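Local coordinates for gene 2 protein (Enterobacteria phage Sf6, PDB 5C12), which provides the metal-dependent nuclease domain of the large terminase subunit gp2, part of the viral DNA-packaging machinery, at residues K209-E212 / K213-E217; R166-R169 / A170-Y173. The protein carries 1 engineered substitution. All blocks are in the same frame, centred on the assembly; numbering follows the deposited sequence.

Contact 1 of 2, residues K209-E212 / K213-E217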
ATOM      1  N   LYS A 209       7.649  14.337  -8.139  1.00 22.25           N
ATOM      2  CA  LYS A 209       7.351  14.993  -6.862  1.00 22.15           C
ATOM      3  C   LYS A 209       6.591  14.040  -5.936  1.00 19.17           C
ATOM      4  O   LYS A 209       6.967  13.850  -4.778  1.00 19.37           O
ATOM      5  CB  LYS A 209       6.531  16.262  -7.114  1.00 26.56           C
ATOM      6  CG  LYS A 209       5.909  16.890  -5.891  1.00 42.21           C
ATOM      7  CD  LYS A 209       6.880  17.755  -5.134  1.00 44.50           C
ATOM      8  CE  LYS A 209       6.138  18.847  -4.372  1.00 35.75           C
ATOM      9  NZ  LYS A 209       7.039  19.587  -3.448  1.00 54.94           N
ATOM     10  N   MET A 210       5.536  13.435  -6.452  1.00 18.16           N
ATOM     11  CA  MET A 210       4.756  12.521  -5.634  1.00 18.49           C
ATOM     12  C   MET A 210       5.536  11.244  -5.314  1.00 17.61           C
ATOM     13  O   MET A 210       5.369  10.653  -4.244  1.00 15.23           O
ATOM     14  CB  MET A 210       3.398  12.196  -6.292  1.00 18.35           C
ATOM     15  CG  MET A 210       2.383  13.355  -6.291  1.00 19.49           C
ATOM     16  SD  MET A 210       2.192  14.099  -4.660  1.00 20.55           S
ATOM     17  CE  MET A 210       1.642  12.721  -3.714  1.00 16.02           C
ATOM     18  N   LEU A 211       6.374  10.790  -6.239  1.00 16.08           N
ATOM     19  CA  LEU A 211       7.161   9.598  -5.976  1.00 17.52           C
ATOM     20  C   LEU A 211       8.118   9.847  -4.805  1.00 13.76           C
ATOM     21  O   LEU A 211       8.264   8.992  -3.929  1.00 17.79           O
ATOM     22  CB  LEU A 211       7.922   9.160  -7.233  1.00 19.00           C
ATOM     23  CG  LEU A 211       8.634   7.815  -7.154  1.00 19.35           C
ATOM     24  CD1 LEU A 211       7.659   6.698  -6.902  1.00 18.17           C
ATOM     25  CD2 LEU A 211       9.433   7.577  -8.454  1.00 21.74           C
ATOM     26  N   GLU A 212       8.779  11.003  -4.800  1.00 14.63           N
ATOM     27  CA  GLU A 212       9.667  11.400  -3.705  1.00 16.15           C
ATOM     28  C   GLU A 212       8.904  11.495  -2.373  1.00 18.60           C
ATOM     29  O   GLU A 212       9.422  11.081  -1.335  1.00 17.57           O
ATOM     30  CB  GLU A 212      10.361  12.729  -4.004  1.00 22.53           C
ATOM     31  CG  GLU A 212      11.240  13.194  -2.857  1.00 37.62           C
ATOM     32  CD  GLU A 212      12.202  12.106  -2.418  1.00 76.57           C
ATOM     33  OE1 GLU A 212      12.835  11.519  -3.325  1.00 36.96           O
ATOM     34  OE2 GLU A 212      12.307  11.815  -1.195  1.00 35.81           O
ATOM     35  N   LYS A 213       7.694  12.043  -2.387  1.00 17.82           N
ATOM     36  CA  LYS A 213       6.918  12.120  -1.144  1.00 18.67           C
ATOM     37  C   LYS A 213       6.606  10.727  -0.610  1.00 14.29           C
ATOM     38  O   LYS A 213       6.713  10.466   0.605  1.00 17.17           O
ATOM     39  CB  LYS A 213       5.591  12.880  -1.352  1.00 16.22           C
ATOM     40  CG  LYS A 213       5.748  14.353  -1.650  1.00 19.06           C
ATOM     41  CD  LYS A 213       4.412  15.043  -1.408  1.00 23.57           C
ATOM     42  CE  LYS A 213       4.472  16.511  -1.674  1.00 30.48           C
ATOM     43  NZ  LYS A 213       3.314  17.187  -1.010  1.00 27.63           N
ATOM     44  N   LEU A 214       6.226   9.823  -1.508  1.00 13.64           N
ATOM     45  CA  LEU A 214       5.957   8.442  -1.136  1.00 11.03           C
ATOM     46  C   LEU A 214       7.209   7.815  -0.509  1.00 13.42           C
ATOM     47  O   LEU A 214       7.140   7.180   0.543  1.00 13.51           O
ATOM     48  CB  LEU A 214       5.531   7.625  -2.341  1.00 12.30           C
ATOM     49  CG  LEU A 214       5.477   6.115  -2.108  1.00 12.31           C
ATOM     50  CD1 LEU A 214       4.299   5.749  -1.231  1.00 11.99           C
ATOM     51  CD2 LEU A 214       5.458   5.325  -3.436  1.00 12.08           C
ATOM     52  N   PHE A 215       8.345   7.984  -1.175  1.00 13.78           N
ATOM     53  CA  PHE A 215       9.561   7.367  -0.697  1.00 15.52           C
ATOM     54  C   PHE A 215       9.945   7.859   0.693  1.00 14.54           C
ATOM     55  O   PHE A 215      10.419   7.081   1.526  1.00 17.53           O
ATOM     56  CB  PHE A 215      10.709   7.625  -1.670  1.00 13.98           C
ATOM     57  CG  PHE A 215      10.612   6.856  -2.964  1.00 15.52           C
ATOM     58  CD1 PHE A 215       9.545   6.028  -3.251  1.00 14.06           C
ATOM     59  CD2 PHE A 215      11.632   6.954  -3.900  1.00 16.69           C
ATOM     60  CE1 PHE A 215       9.495   5.317  -4.444  1.00 13.40           C
ATOM     61  CE2 PHE A 215      11.579   6.241  -5.080  1.00 15.24           C
ATOM     62  CZ  PHE A 215      10.527   5.422  -5.357  1.00 15.08           C
ATOM     63  N   ALA A 216       9.762   9.149   0.938  1.00 15.59           N
ATOM     64  CA  ALA A 216      10.090   9.739   2.227  1.00 15.97           C
ATOM     65  C   ALA A 216       9.195   9.196   3.333  1.00 16.87           C
ATOM     66  O   ALA A 216       9.579   9.212   4.498  1.00 20.85           O
ATOM     67  CB  ALA A 216       9.973  11.237   2.170  1.00 21.18           C
ATOM     68  N   GLU A 217       7.985   8.766   2.977  1.00 16.70           N
ATOM     69  CA  GLU A 217       7.099   8.132   3.936  1.00 15.52           C
ATOM     70  C   GLU A 217       7.462   6.675   4.137  1.00 14.51           C
ATOM     71  O   GLU A 217       7.533   6.198   5.269  1.00 15.90           O
ATOM     72  CB  GLU A 217       5.621   8.259   3.500  1.00 14.34           C
ATOM     73  CG  GLU A 217       5.078   9.672   3.579  1.00 15.11           C
ATOM     74  CD  GLU A 217       3.567   9.768   3.294  1.00 14.44           C
ATOM     75  OE1 GLU A 217       2.937   8.708   3.075  1.00 16.76           O
ATOM     76  OE2 GLU A 217       3.058  10.907   3.295  1.00 21.06           O
TER
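Leu211 and Phe215 meet because their first torsions lean them toward each other along one helix flank. Leu211 carries CG opposite its backbone N (chi1 -172°). Phe215 carries CG opposite its carbonyl carbon (chi1 -72°), which tips the ring back over the preceding turn. Leu211 CG then lies over one ring face, off centre toward the rim, 3.9 Å from the centroid of the Phe215 ring. This is a CH-pi contact. The methyl Leu211 CD1 packs at 3.4 Å on Phe215 CE1, while Leu211 O lies over a ring face too, 3.3 Å from Phe215 CG. The same oxygen accepts the backbone N-H of Phe215. Four such i to i+4 bonds, Lys213 to Lys209, Leu214 to Met210, Phe215 to Leu211 and Ala216 to Glu212, mark a regular alpha-helix.

Around the helix the chemistry changes. Lys213 runs extended, back past the preceding turn. Its CD comes 4.0 Å from the SD of Met210, whose chain is bent about the CB-CG and CG-SD bonds. Its CE touches Lys209 CE at 3.9 Å, so the two lysines meet through methylenes. Lys209 NZ and Lys213 NZ stay 5.1 Å apart. Lys213 NZ has a salt-bridge partner in Glu76, and Glu212 pairs with Arg26.

Phe215 also meets the Phe201 ring edge to face. Leu214 reaches Leu250 and Leu254 of helix 249-256. The segment thus belongs to an amphipathic helix: its apolar flank is packed inward, and its lysines lie on a more exposed flank. The bridge to Glu76 would offset part of the like charge that the lysine pair brings together, and a neighbouring carboxylate of this kind should help keep Lys213 protonated.

Contact 2 of 2, residues R166-R169 / A170-Y173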
ATOM      1  N   ARG A 166       1.658 -10.076  13.094  1.00 12.71           N
ATOM      2  CA  ARG A 166       0.607  -9.817  14.070  1.00 13.25           C
ATOM      3  C   ARG A 166      -0.730  -9.580  13.388  1.00 13.97           C
ATOM      4  O   ARG A 166      -1.758 -10.127  13.796  1.00 14.32           O
ATOM      5  CB  ARG A 166       0.929  -8.632  14.987  1.00 13.71           C
ATOM      6  CG  ARG A 166      -0.259  -8.322  15.912  1.00 17.37           C
ATOM      7  CD  ARG A 166       0.030  -7.362  17.024  1.00 19.15           C
ATOM      8  NE  ARG A 166      -1.089  -7.355  17.972  1.00 20.63           N
ATOM      9  CZ  ARG A 166      -1.079  -6.763  19.160  1.00 29.63           C
ATOM     10  NH1 ARG A 166      -0.009  -6.110  19.585  1.00 27.04           N
ATOM     11  NH2 ARG A 166      -2.153  -6.831  19.935  1.00 24.61           N
ATOM     12  N   ASN A 167      -0.720  -8.772  12.342  1.00 11.72           N
ATOM     13  CA  ASN A 167      -1.962  -8.273  11.767  1.00 13.19           C
ATOM     14  C   ASN A 167      -1.782  -7.909  10.307  1.00 12.87           C
ATOM     15  O   ASN A 167      -0.690  -8.053   9.759  1.00 11.61           O
ATOM     16  CB  ASN A 167      -2.492  -7.081  12.587  1.00 13.14           C
ATOM     17  CG  ASN A 167      -1.456  -5.986  12.791  1.00 14.01           C
ATOM     18  OD1 ASN A 167      -0.565  -5.764  11.945  1.00 13.33           O
ATOM     19  ND2 ASN A 167      -1.578  -5.277  13.905  1.00 15.15           N
ATOM     20  N   LYS A 168      -2.872  -7.496   9.657  1.00 11.45           N
ATOM     21  CA  LYS A 168      -2.827  -7.185   8.239  1.00 12.28           C
ATOM     22  C   LYS A 168      -1.908  -6.017   7.907  1.00 11.52           C
ATOM     23  O   LYS A 168      -1.254  -6.022   6.862  1.00 13.14           O
ATOM     24  CB  LYS A 168      -4.243  -6.896   7.701  1.00 11.83           C
ATOM     25  CG  LYS A 168      -5.076  -8.146   7.531  1.00 14.56           C
ATOM     26  CD  LYS A 168      -6.462  -7.826   6.959  1.00 15.20           C
ATOM     27  CE  LYS A 168      -7.213  -9.087   6.590  1.00 20.68           C
ATOM     28  NZ  LYS A 168      -7.699  -9.790   7.790  1.00 20.52           N
ATOM     29  N   ARG A 169      -1.836  -5.020   8.781  1.00 10.16           N
ATOM     30  CA  ARG A 169      -0.958  -3.883   8.541  1.00 11.30           C
ATOM     31  C   ARG A 169       0.480  -4.411   8.373  1.00 13.29           C
ATOM     32  O   ARG A 169       1.199  -4.025   7.452  1.00 12.97           O
ATOM     33  CB  ARG A 169      -1.029  -2.881   9.702  1.00 14.03           C
ATOM     34  CG  ARG A 169      -0.025  -1.728   9.630  1.00 18.73           C
ATOM     35  CD  ARG A 169      -0.307  -0.720  10.772  1.00 18.89           C
ATOM     36  NE  ARG A 169       0.673   0.373  10.851  1.00 22.82           N
ATOM     37  CZ  ARG A 169       0.655   1.458  10.083  1.00 25.19           C
ATOM     38  NH1 ARG A 169      -0.279   1.618   9.148  1.00 23.93           N
ATOM     39  NH2 ARG A 169       1.583   2.393  10.249  1.00 29.79           N
ATOM     40  N   ALA A 170       0.917  -5.284   9.266  1.00 12.17           N
ATOM     41  CA  ALA A 170       2.257  -5.842   9.153  1.00 11.73           C
ATOM     42  C   ALA A 170       2.378  -6.753   7.948  1.00 13.06           C
ATOM     43  O   ALA A 170       3.361  -6.692   7.210  1.00 12.79           O
ATOM     44  CB  ALA A 170       2.641  -6.584  10.418  1.00 13.78           C
ATOM     45  N   GLN A 171       1.400  -7.612   7.745  1.00 13.09           N
ATOM     46  CA  GLN A 171       1.434  -8.542   6.624  1.00 11.26           C
ATOM     47  C   GLN A 171       1.611  -7.823   5.291  1.00 10.89           C
ATOM     48  O   GLN A 171       2.463  -8.191   4.480  1.00 11.77           O
ATOM     49  CB  GLN A 171       0.149  -9.355   6.600  1.00 12.95           C
ATOM     50  CG  GLN A 171       0.001 -10.303   5.431  1.00 11.72           C
ATOM     51  CD  GLN A 171      -1.285 -11.065   5.524  1.00 15.01           C
ATOM     52  OE1 GLN A 171      -2.291 -10.547   6.013  1.00 15.29           O
ATOM     53  NE2 GLN A 171      -1.262 -12.303   5.075  1.00 14.43           N
ATOM     54  N   PHE A 172       0.820  -6.791   5.058  1.00 10.75           N
ATOM     55  CA  PHE A 172       0.872  -6.150   3.749  1.00 10.55           C
ATOM     56  C   PHE A 172       1.997  -5.156   3.605  1.00 10.65           C
ATOM     57  O   PHE A 172       2.500  -4.999   2.489  1.00 12.00           O
ATOM     58  CB  PHE A 172      -0.509  -5.655   3.325  1.00 11.88           C
ATOM     59  CG  PHE A 172      -1.426  -6.798   3.064  1.00 14.19           C
ATOM     60  CD1 PHE A 172      -1.218  -7.597   1.953  1.00 15.01           C
ATOM     61  CD2 PHE A 172      -2.388  -7.173   3.981  1.00 12.75           C
ATOM     62  CE1 PHE A 172      -1.998  -8.691   1.714  1.00 17.65           C
ATOM     63  CE2 PHE A 172      -3.183  -8.284   3.748  1.00 14.65           C
ATOM     64  CZ  PHE A 172      -2.978  -9.046   2.620  1.00 15.92           C
ATOM     65  N   TYR A 173       2.458  -4.523   4.687  1.00 10.76           N
ATOM     66  CA  TYR A 173       3.676  -3.719   4.578  1.00 10.76           C
ATOM     67  C   TYR A 173       4.875  -4.623   4.272  1.00 12.71           C
ATOM     68  O   TYR A 173       5.760  -4.242   3.503  1.00 11.09           O
ATOM     69  CB  TYR A 173       3.946  -2.870   5.824  1.00 10.61           C
ATOM     70  CG  TYR A 173       3.554  -1.420   5.671  1.00 12.81           C
ATOM     71  CD1 TYR A 173       4.150  -0.640   4.690  1.00 11.39           C
ATOM     72  CD2 TYR A 173       2.581  -0.817   6.479  1.00 10.03           C
ATOM     73  CE1 TYR A 173       3.821   0.644   4.526  1.00 12.42           C
ATOM     74  CE2 TYR A 173       2.233   0.502   6.313  1.00 13.65           C
ATOM     75  CZ  TYR A 173       2.864   1.235   5.318  1.00 11.76           C
ATOM     76  OH  TYR A 173       2.534   2.539   5.107  1.00 14.54           O
TER
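The backbone passes from an extended Asn167 (phi/psi -155°/177°) straight into the first turn of helix 168-189, and Asn167 is the N-cap of that helix. Asn167 O accepts the N-H of Gln171 at 2.9 Å, and the next two i to i+4 bonds join Phe172 to Lys168 and Tyr173 to Arg169. Asn167 OD1 takes the N-H of Ala170 at 3.1 Å, nearly in line with its own C=O. Asn167 CG sits between the backbone N and the carbonyl carbon (chi1 53°), which carries OD1 forward to that N-H at the start of the helix. The cap gives a first-turn N-H a side-chain acceptor.

Further along, Arg169 and Tyr173 run side by side and point the same way. Tyr173 CE2 lies over one face of the guanidinium, 3.9 Å from Arg169 NH1. That nitrogen lies at the edge of the Tyr173 ring, in its plane, with the two planes 82° apart. The guanidinium is therefore not stacked on the ring. Arg169 NH2 is hydrogen-bonded to Met234 O, and Tyr173 OH to OD1 of Asp252, a magnesium ligand. Arg169 NH1 makes a long, weak ion pair with that same OD1. Tyr173 is thus a second-shell residue of the metal site. On another side, Lys168 CG passes 4.0 Å from Gln171 OE1, which accepts from Phe137 N.

Helix 168-189 starts between two parts of the fold. Lys168 and Phe172 rest on Phe130 of strand 126-130, an outermost strand of the sheet. Phe172 and Tyr173 pack on Met255 of helix 249-256, and Tyr173 also meets Ala251 there.

Contacts 1 and 2 are both local turns of helix, on opposite sides of the chain's centre, with centres about 21 Å apart. Both are partly buried, but contact 1 has exposed residues on its outer flank, whereas none of the touching residues of contact 2 is exposed. Both pack on helix 249-256, which carries Asp252: contact 1 through Leu214, contact 2 through Phe172 and Tyr173. They differ in chemistry. Contact 1 pairs an apolar leucine-phenylalanine flank with a lysine flank. Contact 2 holds the start of its helix with a side-chain cap and sends polar groups toward the metal site. Arg169 comes within about 5 Å of a magnesium ion, whereas Leu214 stays about 11 Å from one.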